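Local coordinates for protein acyl-CoA thioesterase II (Mycobacterium avium subsp. paratuberculosis, PDB 4R9Z) that probably hydrolyses fatty acyl-CoA thioesters to free fatty acids and coenzyme A, and is built as a double hot-dog thioesterase, at residues 46-51 and 187-192; 55-60 and 88-93; 171-176 and 237-242; 201-206 and 267-272. All blocks are in the same frame, centred on the assembly; numbering follows the deposited sequence.

The four contacts fall into two neighbourhoods on opposite sides of the chain's centre. Contacts 1 and 2 touch, their centres about 10 Å apart, where Leu47 and Ala192 meet Pro59; contacts 3 and 4 also touch, again about 10 Å between centres, where Tyr238 and Arg240 meet Thr202 and Leu203. Centres in different neighbourhoods lie about 21 to 29 Å apart. Along the chain, contact 2 is nested inside contact 1; contact 3 crosses both contact 1 and contact 4, and contact 4 opens after contact 1 has closed. Contact 2 lies in the N-terminal thioesterase range and contacts 3 and 4 in the C-terminal one, so contact 1 packs a helix of one hot-dog region against a helix of the other.

Contact 1: 46-51 and 187-192; sequences ALLAAS and DPVLTA
Val189 and Leu48 carry this helix-to-helix contact. The segments of helices 39-52 and 188-201 run nearly antiparallel, 152° between their directions, with axes 9.9 Å apart. Val189, beta-branched and short, presents CG1, which stands anti to its backbone N, to two residues one turn apart on the facing helix. Val189 CG1 lies 3.7 Å from Leu48 CD2 and 3.5 Å from Ser51 CB. Leu48 has CG anti to its carbonyl carbon, beside the backbone N (chi1 -75°); its longer, forked chain crosses Val189 obliquely and also brings CD1 to within 4.2 Å of Leu190 CD1. Further along, Leu47 reaches out with CD2 to the backbone of Ala192, whose lack of bulk suits a close approach. Ser51 can sit in this apolar interface because its OG turns back to donate to Leu47 O at 2.6 Å, from above the carbonyl plane; that oxygen also receives Ser51 N. At the start of the second helix Asp187 is the N-cap, its OD1 accepting from Val189 N. The Ser51 hydroxyl and the N-H of Val189 thus find partners within their own segments, and what joins the two thioesterase regions here is apolar contact, chiefly of Val189 with Leu48 and with the CB of Ser51.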
loop_
_atom_site.group_PDB
_atom_site.type_symbol
_atom_site.label_atom_id
_atom_site.label_comp_id
_atom_site.label_asym_id
_atom_site.label_seq_id
_atom_site.Cartn_x
_atom_site.Cartn_y
_atom_site.Cartn_z
ATOM N N ALA B 46 -13.429 -5.258 7.782
ATOM C CA ALA B 46 -13.015 -3.910 8.145
ATOM C C ALA B 46 -13.321 -2.920 7.023
ATOM O O ALA B 46 -13.651 -1.763 7.278
ATOM C CB ALA B 46 -11.542 -3.887 8.485
ATOM N N LEU B 47 -13.222 -3.386 5.782
ATOM C CA LEU B 47 -13.509 -2.548 4.631
ATOM C C LEU B 47 -14.994 -2.252 4.552
ATOM O O LEU B 47 -15.396 -1.147 4.197
ATOM C CB LEU B 47 -13.045 -3.212 3.337
ATOM C CG LEU B 47 -13.338 -2.377 2.085
ATOM C CD1 LEU B 47 -12.595 -1.044 2.118
ATOM C CD2 LEU B 47 -13.038 -3.154 0.802
ATOM N N LEU B 48 -15.808 -3.243 4.890
ATOM C CA LEU B 48 -17.250 -3.045 4.924
ATOM C C LEU B 48 -17.622 -2.086 6.043
ATOM O O LEU B 48 -18.523 -1.259 5.894
ATOM C CB LEU B 48 -17.983 -4.376 5.095
ATOM C CG LEU B 48 -17.999 -5.223 3.824
ATOM C CD1 LEU B 48 -18.448 -6.648 4.108
ATOM C CD2 LEU B 48 -18.887 -4.563 2.785
ATOM N N ALA B 49 -16.911 -2.196 7.158
ATOM C CA ALA B 49 -17.132 -1.304 8.278
ATOM C C ALA B 49 -16.958 0.138 7.834
ATOM O O ALA B 49 -17.870 0.949 7.964
ATOM C CB ALA B 49 -16.180 -1.630 9.406
ATOM N N ALA B 50 -15.807 0.429 7.239
ATOM C CA ALA B 50 -15.513 1.760 6.735
ATOM C C ALA B 50 -16.545 2.205 5.703
ATOM O O ALA B 50 -17.055 3.323 5.766
ATOM C CB ALA B 50 -14.114 1.797 6.136
ATOM N N SER B 51 -16.848 1.320 4.761
ATOM C CA SER B 51 -17.762 1.626 3.666
ATOM C C SER B 51 -19.152 2.031 4.147
ATOM O O SER B 51 -19.772 2.920 3.571
ATOM C CB SER B 51 -17.876 0.427 2.729
ATOM O OG SER B 51 -16.600 0.022 2.272
ATOM N N ASP B 187 -24.098 -6.095 -4.956
ATOM C CA ASP B 187 -23.788 -4.902 -4.186
ATOM C C ASP B 187 -22.351 -4.495 -4.507
ATOM O O ASP B 187 -21.413 -5.206 -4.150
ATOM C CB ASP B 187 -23.976 -5.183 -2.690
ATOM C CG ASP B 187 -23.830 -3.945 -1.825
ATOM O OD1 ASP B 187 -23.315 -2.911 -2.305
ATOM O OD2 ASP B 187 -24.228 -4.015 -0.642
ATOM N N PRO B 188 -22.182 -3.344 -5.176
ATOM C CA PRO B 188 -20.879 -2.781 -5.553
ATOM C C PRO B 188 -19.871 -2.798 -4.408
ATOM O O PRO B 188 -18.718 -3.180 -4.606
ATOM C CB PRO B 188 -21.221 -1.345 -5.942
ATOM C CG PRO B 188 -22.622 -1.409 -6.409
ATOM C CD PRO B 188 -23.298 -2.482 -5.603
ATOM N N VAL B 189 -20.314 -2.383 -3.226
ATOM C CA VAL B 189 -19.470 -2.356 -2.037
ATOM C C VAL B 189 -19.164 -3.766 -1.516
ATOM O O VAL B 189 -18.028 -4.061 -1.138
ATOM C CB VAL B 189 -20.120 -1.504 -0.920
ATOM C CG1 VAL B 189 -19.442 -1.743 0.415
ATOM C CG2 VAL B 189 -20.079 -0.031 -1.292
ATOM N N LEU B 190 -20.173 -4.633 -1.484
ATOM C CA LEU B 190 -19.961 -6.020 -1.075
ATOM C C LEU B 190 -19.004 -6.718 -2.030
ATOM O O LEU B 190 -18.162 -7.508 -1.614
ATOM C CB LEU B 190 -21.284 -6.783 -1.002
ATOM C CG LEU B 190 -21.203 -8.238 -0.532
ATOM C CD1 LEU B 190 -20.408 -8.341 0.757
ATOM C CD2 LEU B 190 -22.595 -8.819 -0.337
ATOM N N THR B 191 -19.154 -6.428 -3.318
ATOM C CA THR B 191 -18.293 -6.985 -4.354
ATOM C C THR B 191 -16.834 -6.568 -4.161
ATOM O O THR B 191 -15.920 -7.379 -4.311
ATOM C CB THR B 191 -18.773 -6.557 -5.754
ATOM O OG1 THR B 191 -20.075 -7.105 -5.993
ATOM C CG2 THR B 191 -17.825 -7.050 -6.825
ATOM N N ALA B 192 -16.620 -5.298 -3.829
ATOM C CA ALA B 192 -15.271 -4.790 -3.631
ATOM C C ALA B 192 -14.585 -5.489 -2.460
ATOM O O ALA B 192 -13.411 -5.848 -2.546
ATOM C CB ALA B 192 -15.300 -3.297 -3.412
#

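Contact 2: 55-60 and 88-93; sequences AGREPH and TFSARR
Arg57 binds, and His60 packs against, the start of strand 89-98, while the turn between them and the preceding helix is open to solvent. The touching parts of the two segments run at about a right angle; strand 101-111 lies between strands 58-66 and 89-98, and side chains of 55-60 bridge the gap. On the tight side, Arg57 stretches out from CG to NE and brings NH1 to Ser90 OG at 2.5 Å; the bond is bent (124°), and the hydroxyl is tilted out of the guanidinium plane. Phe89 O lies 3.1 Å from Arg57 NH1, and Thr88 O sits over one face of the guanidinium toward the rim. A long, multivalent arginine suits such a place: its NH2 bonds Gly86 O, while Ser90 OG is also bound to Glu85. The second, buried corner is aromatic. His60, with CG between its backbone N and carbonyl carbon (chi1 64°), turns NE2 to the rim of the neighbouring ring: His60 NE2 lies 3.5 Å from Phe89 CE1, with the ring planes 71° apart. That nitrogen is bonded to Ser109, and ND1 to Glu270 of the second subunit. By contrast, Ala55 and Gly56 are exposed, the glycine adopting the positive phi that turns the chain. Thr88 turns its CB away from 55-60 and packs on Tyr272 of the second subunit, which also meets Phe89 edge-to-face. Helix 39-52 lies against both segments, with Pro59 packed on Leu47 and Arg92 on Ala50.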
loop_
_atom_site.group_PDB
_atom_site.type_symbol
_atom_site.label_atom_id
_atom_site.label_comp_id
_atom_site.label_asym_id
_atom_site.label_seq_id
_atom_site.Cartn_x
_atom_site.Cartn_y
_atom_site.Cartn_z
ATOM N N ALA B 55 -21.272 7.429 3.092
ATOM C CA ALA B 55 -22.619 7.365 2.545
ATOM C C ALA B 55 -22.637 7.328 1.022
ATOM O O ALA B 55 -22.378 8.336 0.364
ATOM C CB ALA B 55 -23.431 8.543 3.051
ATOM N N GLY B 56 -22.967 6.156 0.479
ATOM C CA GLY B 56 -23.073 5.955 -0.958
ATOM C C GLY B 56 -21.789 6.233 -1.723
ATOM O O GLY B 56 -21.811 6.719 -2.856
ATOM N N ARG B 57 -20.661 5.905 -1.103
ATOM C CA ARG B 57 -19.364 6.096 -1.728
ATOM C C ARG B 57 -18.633 4.763 -1.789
ATOM O O ARG B 57 -18.765 3.933 -0.889
ATOM C CB ARG B 57 -18.549 7.136 -0.959
ATOM C CG ARG B 57 -19.054 8.556 -1.141
ATOM C CD ARG B 57 -18.199 9.573 -0.397
ATOM N NE ARG B 57 -18.738 10.925 -0.534
ATOM C CZ ARG B 57 -18.135 12.028 -0.095
ATOM N NH1 ARG B 57 -16.968 11.950 0.528
ATOM N NH2 ARG B 57 -18.703 13.212 -0.272
ATOM N N GLU B 58 -17.884 4.547 -2.864
ATOM C CA GLU B 58 -17.173 3.287 -3.049
ATOM C C GLU B 58 -15.681 3.424 -2.737
ATOM O O GLU B 58 -15.084 4.481 -2.959
ATOM C CB GLU B 58 -17.368 2.777 -4.476
ATOM C CG GLU B 58 -18.760 2.234 -4.745
ATOM C CD GLU B 58 -19.051 2.105 -6.223
ATOM O OE1 GLU B 58 -18.326 1.356 -6.910
ATOM O OE2 GLU B 58 -19.998 2.761 -6.700
ATOM N N PRO B 59 -15.072 2.346 -2.220
ATOM C CA PRO B 59 -13.642 2.384 -1.908
ATOM C C PRO B 59 -12.792 2.300 -3.162
ATOM O O PRO B 59 -13.031 1.451 -4.023
ATOM C CB PRO B 59 -13.440 1.149 -1.028
ATOM C CG PRO B 59 -14.527 0.227 -1.421
ATOM C CD PRO B 59 -15.697 1.075 -1.817
ATOM N N HIS B 60 -11.809 3.185 -3.274
ATOM C CA HIS B 60 -10.910 3.120 -4.408
ATOM C C HIS B 60 -9.532 2.614 -3.967
ATOM O O HIS B 60 -8.711 2.237 -4.805
ATOM C CB HIS B 60 -10.818 4.479 -5.098
ATOM C CG HIS B 60 -10.220 5.557 -4.249
ATOM N ND1 HIS B 60 -8.861 5.738 -4.132
ATOM C CD2 HIS B 60 -10.800 6.509 -3.482
ATOM C CE1 HIS B 60 -8.625 6.764 -3.330
ATOM N NE2 HIS B 60 -9.781 7.248 -2.924
ATOM N N THR B 88 -15.570 15.532 -2.268
ATOM C CA THR B 88 -15.249 14.482 -3.224
ATOM C C THR B 88 -14.833 13.195 -2.523
ATOM O O THR B 88 -15.362 12.120 -2.807
ATOM C CB THR B 88 -14.106 14.912 -4.177
ATOM O OG1 THR B 88 -14.357 16.227 -4.687
ATOM C CG2 THR B 88 -13.984 13.939 -5.331
ATOM N N PHE B 89 -13.896 13.321 -1.590
ATOM C CA PHE B 89 -13.275 12.162 -0.960
ATOM C C PHE B 89 -13.713 11.910 0.477
ATOM O O PHE B 89 -14.073 12.828 1.215
ATOM C CB PHE B 89 -11.750 12.310 -0.979
ATOM C CG PHE B 89 -11.127 12.050 -2.316
ATOM C CD1 PHE B 89 -10.884 10.754 -2.740
ATOM C CD2 PHE B 89 -10.775 13.104 -3.146
ATOM C CE1 PHE B 89 -10.308 10.510 -3.973
ATOM C CE2 PHE B 89 -10.201 12.870 -4.378
ATOM C CZ PHE B 89 -9.967 11.569 -4.794
ATOM N N SER B 90 -13.634 10.647 0.868
ATOM C CA SER B 90 -13.770 10.248 2.257
ATOM C C SER B 90 -12.584 9.368 2.639
ATOM O O SER B 90 -12.035 8.650 1.803
ATOM C CB SER B 90 -15.086 9.498 2.484
ATOM O OG SER B 90 -16.201 10.342 2.272
ATOM N N ALA B 91 -12.190 9.432 3.904
ATOM C CA ALA B 91 -11.128 8.579 4.412
ATOM C C ALA B 91 -11.539 7.999 5.755
ATOM O O ALA B 91 -12.172 8.677 6.565
ATOM C CB ALA B 91 -9.835 9.354 4.538
ATOM N N ARG B 92 -11.198 6.736 5.980
ATOM C CA ARG B 92 -11.534 6.067 7.233
ATOM C C ARG B 92 -10.350 5.321 7.824
ATOM O O ARG B 92 -9.483 4.840 7.099
ATOM C CB ARG B 92 -12.702 5.098 7.034
ATOM C CG ARG B 92 -13.965 5.759 6.518
ATOM C CD ARG B 92 -14.546 6.696 7.559
ATOM N NE ARG B 92 -15.823 7.255 7.132
ATOM C CZ ARG B 92 -15.971 8.502 6.706
ATOM N NH1 ARG B 92 -14.923 9.308 6.657
ATOM N NH2 ARG B 92 -17.162 8.945 6.329
ATOM N N ARG B 93 -10.322 5.246 9.150
ATOM C CA ARG B 93 -9.449 4.330 9.870
ATOM C C ARG B 93 -10.328 3.240 10.460
ATOM O O ARG B 93 -11.414 3.522 10.953
ATOM C CB ARG B 93 -8.687 5.031 10.993
ATOM C CG ARG B 93 -7.918 4.060 11.881
ATOM C CD ARG B 93 -7.386 4.701 13.167
ATOM N NE ARG B 93 -7.108 6.129 13.055
ATOM C CZ ARG B 93 -7.222 6.982 14.071
ATOM N NH1 ARG B 93 -7.624 6.540 15.257
ATOM N NH2 ARG B 93 -6.947 8.275 13.903
#

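Contact 3: 171-176 and 237-242; sequences PARVPM and FYDRSS
The chain at 171-176 runs roughly antiparallel to strand 237-241, 155° apart end to end, and becomes a true strand partner at Met176, which forms a hydrogen-bonded pair with Tyr238. This loop leads into strand 176-180 and runs alongside strand 236-246 in the C-terminal hot-dog region. Tyr238 N gives Met176 O an almost straight bond of 2.8 Å, and Met176 N bonds Tyr238 O; further along, Val174 N bonds Arg240 O, and Ser242 N bonds Pro171 O. The CA hydrogens of Arg173 and Pro175 face Arg240 O and Tyr238 O. Arg240 and Met176 carry most of the side-chain contact. Bent at chi3, Arg240 grips Val174 O side-on with Arg240 NE (2.8 Å) and Arg240 NH2 (3.0 Å), the oxygen lying in the guanidinium plane. Met176, its CG between backbone N and carbonyl carbon (chi1 73°), lays SD over the centre of that guanidinium, 3.6 Å from Arg240 CZ; soft, polarisable sulfur is well suited to a flat cation. Arg240 NH1 also makes a weak bond to Thr202 O. Elsewhere, Arg173 reaches Asp239 in a salt bridge, Arg173 NH2 to Asp239 OD1 at 3.2 Å, the two flat groups turned 74° from each other. Pro175 CB lies 3.5 Å from Phe237 CZ, the ring giving the rigid proline an apolar neighbour. Two arginines thus do different work: one probably offsets the charge of Asp239, while the other, gripping a carbonyl that no backbone N-H of strand 237-241 reaches, stands in for a missing rung of the ladder.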
loop_
_atom_site.group_PDB
_atom_site.type_symbol
_atom_site.label_atom_id
_atom_site.label_comp_id
_atom_site.label_asym_id
_atom_site.label_seq_id
_atom_site.Cartn_x
_atom_site.Cartn_y
_atom_site.Cartn_z
ATOM N N PRO B 171 10.088 -14.142 -10.428
ATOM C CA PRO B 171 8.940 -13.663 -9.636
ATOM C C PRO B 171 7.826 -14.691 -9.377
ATOM O O PRO B 171 6.833 -14.343 -8.736
ATOM C CB PRO B 171 8.401 -12.499 -10.475
ATOM C CG PRO B 171 8.785 -12.818 -11.857
ATOM C CD PRO B 171 10.086 -13.568 -11.786
ATOM N N ALA B 172 7.967 -15.903 -9.906
ATOM C CA ALA B 172 7.028 -16.997 -9.646
ATOM C C ALA B 172 5.581 -16.676 -10.028
ATOM O O ALA B 172 4.677 -16.859 -9.224
ATOM C CB ALA B 172 7.097 -17.411 -8.174
ATOM N N ARG B 173 5.358 -16.209 -11.252
ATOM C CA ARG B 173 3.997 -15.945 -11.713
ATOM C C ARG B 173 3.101 -17.181 -11.657
ATOM O O ARG B 173 3.395 -18.200 -12.284
ATOM C CB ARG B 173 4.007 -15.408 -13.143
ATOM C CG ARG B 173 4.485 -13.988 -13.286
ATOM C CD ARG B 173 4.206 -13.498 -14.692
ATOM N NE ARG B 173 2.781 -13.558 -15.009
ATOM C CZ ARG B 173 2.292 -13.691 -16.238
ATOM N NH1 ARG B 173 3.116 -13.792 -17.275
ATOM N NH2 ARG B 173 0.980 -13.733 -16.431
ATOM N N VAL B 174 2.015 -17.096 -10.895
ATOM C CA VAL B 174 1.031 -18.174 -10.858
ATOM C C VAL B 174 -0.373 -17.589 -11.021
ATOM O O VAL B 174 -1.141 -17.515 -10.061
ATOM C CB VAL B 174 1.096 -18.985 -9.548
ATOM C CG1 VAL B 174 0.341 -20.295 -9.699
ATOM C CG2 VAL B 174 2.533 -19.256 -9.145
ATOM N N PRO B 175 -0.718 -17.171 -12.249
ATOM C CA PRO B 175 -2.030 -16.566 -12.504
ATOM C C PRO B 175 -3.152 -17.594 -12.437
ATOM O O PRO B 175 -2.921 -18.771 -12.715
ATOM C CB PRO B 175 -1.878 -15.995 -13.916
ATOM C CG PRO B 175 -0.874 -16.893 -14.553
ATOM C CD PRO B 175 0.117 -17.186 -13.462
ATOM N N MET B 176 -4.352 -17.154 -12.070
ATOM C CA MET B 176 -5.459 -18.080 -11.876
ATOM C C MET B 176 -6.783 -17.501 -12.362
ATOM O O MET B 176 -6.955 -16.282 -12.443
ATOM C CB MET B 176 -5.589 -18.445 -10.400
ATOM C CG MET B 176 -6.155 -17.318 -9.555
ATOM S SD MET B 176 -6.058 -17.617 -7.784
ATOM C CE MET B 176 -6.842 -19.211 -7.643
ATOM N N PHE B 237 -9.675 -13.068 -13.763
ATOM C CA PHE B 237 -8.253 -13.364 -13.901
ATOM C C PHE B 237 -7.459 -12.690 -12.788
ATOM O O PHE B 237 -7.476 -11.466 -12.665
ATOM C CB PHE B 237 -7.747 -12.895 -15.265
ATOM C CG PHE B 237 -6.359 -13.368 -15.605
ATOM C CD1 PHE B 237 -5.245 -12.638 -15.220
ATOM C CD2 PHE B 237 -6.166 -14.527 -16.338
ATOM C CE1 PHE B 237 -3.967 -13.068 -15.541
ATOM C CE2 PHE B 237 -4.890 -14.955 -16.666
ATOM C CZ PHE B 237 -3.792 -14.229 -16.265
ATOM N N TYR B 238 -6.756 -13.482 -11.986
ATOM C CA TYR B 238 -5.927 -12.921 -10.926
ATOM C C TYR B 238 -4.465 -13.261 -11.148
ATOM O O TYR B 238 -3.997 -14.334 -10.769
ATOM C CB TYR B 238 -6.380 -13.426 -9.556
ATOM C CG TYR B 238 -5.809 -12.648 -8.391
ATOM C CD1 TYR B 238 -5.430 -11.321 -8.538
ATOM C CD2 TYR B 238 -5.679 -13.233 -7.133
ATOM C CE1 TYR B 238 -4.917 -10.601 -7.473
ATOM C CE2 TYR B 238 -5.170 -12.519 -6.059
ATOM C CZ TYR B 238 -4.791 -11.204 -6.237
ATOM O OH TYR B 238 -4.284 -10.488 -5.176
ATOM N N ASP B 239 -3.744 -12.320 -11.746
ATOM C CA ASP B 239 -2.315 -12.465 -11.968
ATOM C C ASP B 239 -1.580 -12.294 -10.645
ATOM O O ASP B 239 -1.783 -11.309 -9.946
ATOM C CB ASP B 239 -1.842 -11.436 -12.995
ATOM C CG ASP B 239 -0.616 -11.888 -13.751
ATOM O OD1 ASP B 239 -0.183 -13.040 -13.543
ATOM O OD2 ASP B 239 -0.098 -11.093 -14.566
ATOM N N ARG B 240 -0.730 -13.260 -10.306
ATOM C CA ARG B 240 -0.032 -13.268 -9.022
ATOM C C ARG B 240 1.459 -13.501 -9.209
ATOM O O ARG B 240 1.868 -14.306 -10.045
ATOM C CB ARG B 240 -0.589 -14.358 -8.102
ATOM C CG ARG B 240 -2.095 -14.345 -7.912
ATOM C CD ARG B 240 -2.554 -15.519 -7.039
ATOM N NE ARG B 240 -2.292 -16.813 -7.663
ATOM C CZ ARG B 240 -2.512 -17.990 -7.081
ATOM N NH1 ARG B 240 -3.006 -18.051 -5.851
ATOM N NH2 ARG B 240 -2.242 -19.114 -7.733
ATOM N N SER B 241 2.268 -12.824 -8.403
ATOM C CA SER B 241 3.710 -13.021 -8.439
ATOM C C SER B 241 4.365 -12.643 -7.108
ATOM O O SER B 241 3.729 -12.043 -6.247
ATOM C CB SER B 241 4.310 -12.225 -9.595
ATOM O OG SER B 241 4.066 -10.843 -9.434
ATOM N N SER B 242 5.622 -13.036 -6.926
ATOM C CA SER B 242 6.398 -12.627 -5.757
ATOM C C SER B 242 7.717 -12.018 -6.204
ATOM O O SER B 242 8.710 -12.726 -6.353
ATOM C CB SER B 242 6.655 -13.810 -4.822
ATOM O OG SER B 242 7.247 -13.387 -3.605
#

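Contact 4: 201-206 and 267-272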
loop_
_atom_site.group_PDB
_atom_site.type_symbol
_atom_site.label_atom_id
_atom_site.label_comp_id
_atom_site.label_asym_id
_atom_site.label_seq_id
_atom_site.Cartn_x
_atom_site.Cartn_y
_atom_site.Cartn_z
ATOM N N VAL B 201 -6.192 -13.800 0.348
ATOM C CA VAL B 201 -6.021 -15.197 0.758
ATOM C C VAL B 201 -5.314 -16.085 -0.269
ATOM O O VAL B 201 -4.781 -17.133 0.087
ATOM C CB VAL B 201 -7.380 -15.857 1.094
ATOM C CG1 VAL B 201 -8.061 -15.123 2.234
ATOM C CG2 VAL B 201 -8.277 -15.893 -0.134
ATOM N N THR B 202 -5.295 -15.668 -1.531
ATOM C CA THR B 202 -4.675 -16.476 -2.582
ATOM C C THR B 202 -3.237 -16.070 -2.861
ATOM O O THR B 202 -2.570 -16.653 -3.712
ATOM C CB THR B 202 -5.459 -16.394 -3.893
ATOM O OG1 THR B 202 -5.553 -15.029 -4.318
ATOM C CG2 THR B 202 -6.839 -16.977 -3.708
ATOM N N LEU B 203 -2.770 -15.057 -2.174
ATOM C CA LEU B 203 -1.522 -14.433 -2.508
ATOM C C LEU B 203 -0.315 -14.946 -1.768
ATOM O O LEU B 203 0.760 -14.500 -1.994
ATOM C CB LEU B 203 -1.638 -12.939 -2.366
ATOM C CG LEU B 203 -0.929 -12.177 -3.437
ATOM C CD1 LEU B 203 -1.339 -12.698 -4.768
ATOM C CD2 LEU B 203 -1.224 -10.708 -3.345
ATOM N N THR B 204 -0.520 -15.852 -0.860
ATOM C CA THR B 204 0.568 -16.556 -0.277
ATOM C C THR B 204 1.350 -17.447 -1.198
ATOM O O THR B 204 2.533 -17.549 -1.056
ATOM C CB THR B 204 0.078 -17.433 0.834
ATOM O OG1 THR B 204 -1.176 -18.002 0.450
ATOM C CG2 THR B 204 -0.091 -16.610 2.027
ATOM N N GLU B 205 0.685 -18.148 -2.108
ATOM C CA GLU B 205 1.327 -19.241 -2.807
ATOM C C GLU B 205 2.497 -18.817 -3.629
ATOM O O GLU B 205 3.484 -19.521 -3.596
ATOM C CB GLU B 205 0.345 -20.115 -3.614
ATOM C CG GLU B 205 0.874 -20.788 -4.903
ATOM C CD GLU B 205 1.963 -21.861 -4.738
ATOM O OE1 GLU B 205 2.283 -22.278 -3.632
ATOM O OE2 GLU B 205 2.489 -22.328 -5.751
ATOM N N PRO B 206 2.377 -17.633 -4.371
ATOM C CA PRO B 206 3.597 -17.324 -5.130
ATOM C C PRO B 206 4.824 -17.181 -4.232
ATOM O O PRO B 206 5.885 -17.605 -4.594
ATOM C CB PRO B 206 3.285 -16.027 -5.853
ATOM C CG PRO B 206 2.139 -15.467 -5.201
ATOM C CD PRO B 206 1.323 -16.607 -4.810
ATOM N N VAL B 267 -2.839 -4.958 -6.569
ATOM C CA VAL B 267 -2.681 -5.486 -5.213
ATOM C C VAL B 267 -1.216 -5.667 -4.822
ATOM O O VAL B 267 -0.390 -6.058 -5.647
ATOM C CB VAL B 267 -3.397 -6.853 -5.058
ATOM C CG1 VAL B 267 -3.334 -7.332 -3.624
ATOM C CG2 VAL B 267 -4.842 -6.761 -5.502
ATOM N N LYS B 268 -0.896 -5.370 -3.564
ATOM C CA LYS B 268 0.423 -5.664 -3.016
ATOM C C LYS B 268 0.299 -6.237 -1.609
ATOM O O LYS B 268 -0.527 -5.785 -0.822
ATOM C CB LYS B 268 1.300 -4.413 -2.993
ATOM C CG LYS B 268 2.782 -4.712 -2.839
ATOM C CD LYS B 268 3.395 -5.160 -4.155
ATOM C CE LYS B 268 3.613 -3.985 -5.090
ATOM N NZ LYS B 268 4.153 -4.427 -6.408
ATOM N N GLN B 269 1.126 -7.228 -1.289
ATOM C CA GLN B 269 1.058 -7.870 0.016
ATOM C C GLN B 269 2.442 -8.202 0.562
ATOM O O GLN B 269 3.297 -8.731 -0.149
ATOM C CB GLN B 269 0.215 -9.145 -0.059
ATOM C CG GLN B 269 0.055 -9.860 1.276
ATOM C CD GLN B 269 -0.769 -11.125 1.166
ATOM O OE1 GLN B 269 -0.330 -12.201 1.569
ATOM N NE2 GLN B 269 -1.971 -11.005 0.613
ATOM N N GLU B 270 2.649 -7.906 1.839
ATOM C CA GLU B 270 3.900 -8.233 2.502
ATOM C C GLU B 270 3.619 -9.278 3.570
ATOM O O GLU B 270 2.660 -9.150 4.335
ATOM C CB GLU B 270 4.537 -6.978 3.105
ATOM C CG GLU B 270 5.913 -7.182 3.723
ATOM C CD GLU B 270 6.496 -5.892 4.279
ATOM O OE1 GLU B 270 5.747 -5.135 4.939
ATOM O OE2 GLU B 270 7.699 -5.630 4.052
ATOM N N MET B 271 4.433 -10.327 3.604
ATOM C CA MET B 271 4.221 -11.392 4.574
ATOM C C MET B 271 5.515 -11.818 5.267
ATOM O O MET B 271 6.603 -11.723 4.696
ATOM C CB MET B 271 3.560 -12.597 3.901
ATOM C CG MET B 271 4.415 -13.308 2.872
ATOM S SD MET B 271 3.407 -14.196 1.665
ATOM C CE MET B 271 2.848 -12.848 0.627
ATOM N N TYR B 272 5.369 -12.282 6.505
ATOM C CA TYR B 272 6.485 -12.676 7.360
ATOM C C TYR B 272 6.720 -14.188 7.370
ATOM O O TYR B 272 5.786 -14.969 7.563
ATOM C CB TYR B 272 6.234 -12.178 8.783
ATOM C CG TYR B 272 7.263 -12.594 9.814
ATOM C CD1 TYR B 272 8.592 -12.206 9.701
ATOM C CD2 TYR B 272 6.892 -13.346 10.928
ATOM C CE1 TYR B 272 9.528 -12.575 10.657
ATOM C CE2 TYR B 272 7.818 -13.718 11.888
ATOM C CZ TYR B 272 9.134 -13.332 11.748
ATOM O OH TYR B 272 10.059 -13.698 12.700
#
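This is a packing contact between a helix-to-helix connection and a strand of the C-terminal hot-dog region: the segment spans the end of helix 188-201, the link 202-203 and the start of helix 204-211, against the face of strand 263-272 that carries Val267, Gln269 and Met271. Leu203 makes most of the contact. Its CB bond points toward the strand, and the side chain slides past Gln269 in the reverse direction, so that Leu203 CB lies 3.6 Å from Gln269 NE2 and Leu203 CD2 lies 3.9 Å from Gln269 CB. Leu203 CD2 also touches Val267 CG1 at 4.0 Å; a branched valine at this strand position offers a methyl to a branched leucine. Gln269 is extended, CG anti to the backbone N (chi1 -178°), which carries its amide to the connecting segment. There NE2 is bonded to Ala200 O, near the end of the preceding helix, and weakly to His222. Met271 stands two residues further along the same side of the strand. With CG between backbone N and carbonyl carbon (chi1 67°) and a bend at chi3, it curls its tip against the segment, Met271 CE 3.7 Å from Leu203 O and Met271 SD 4.2 Å from Thr204 CA; a flexible thioether can fit against backbone in this way. Leu203 also packs on Tyr238 and Arg240, and Met271 on Ala252. On the strand's other side, Glu270 bonds Ser61 of the second subunit. The segments meet by van der Waals contact, with Leu203 on Val267 its apolar pair, while the Gln269 N-H bonded to Ala200 O ties the helix end to the strand.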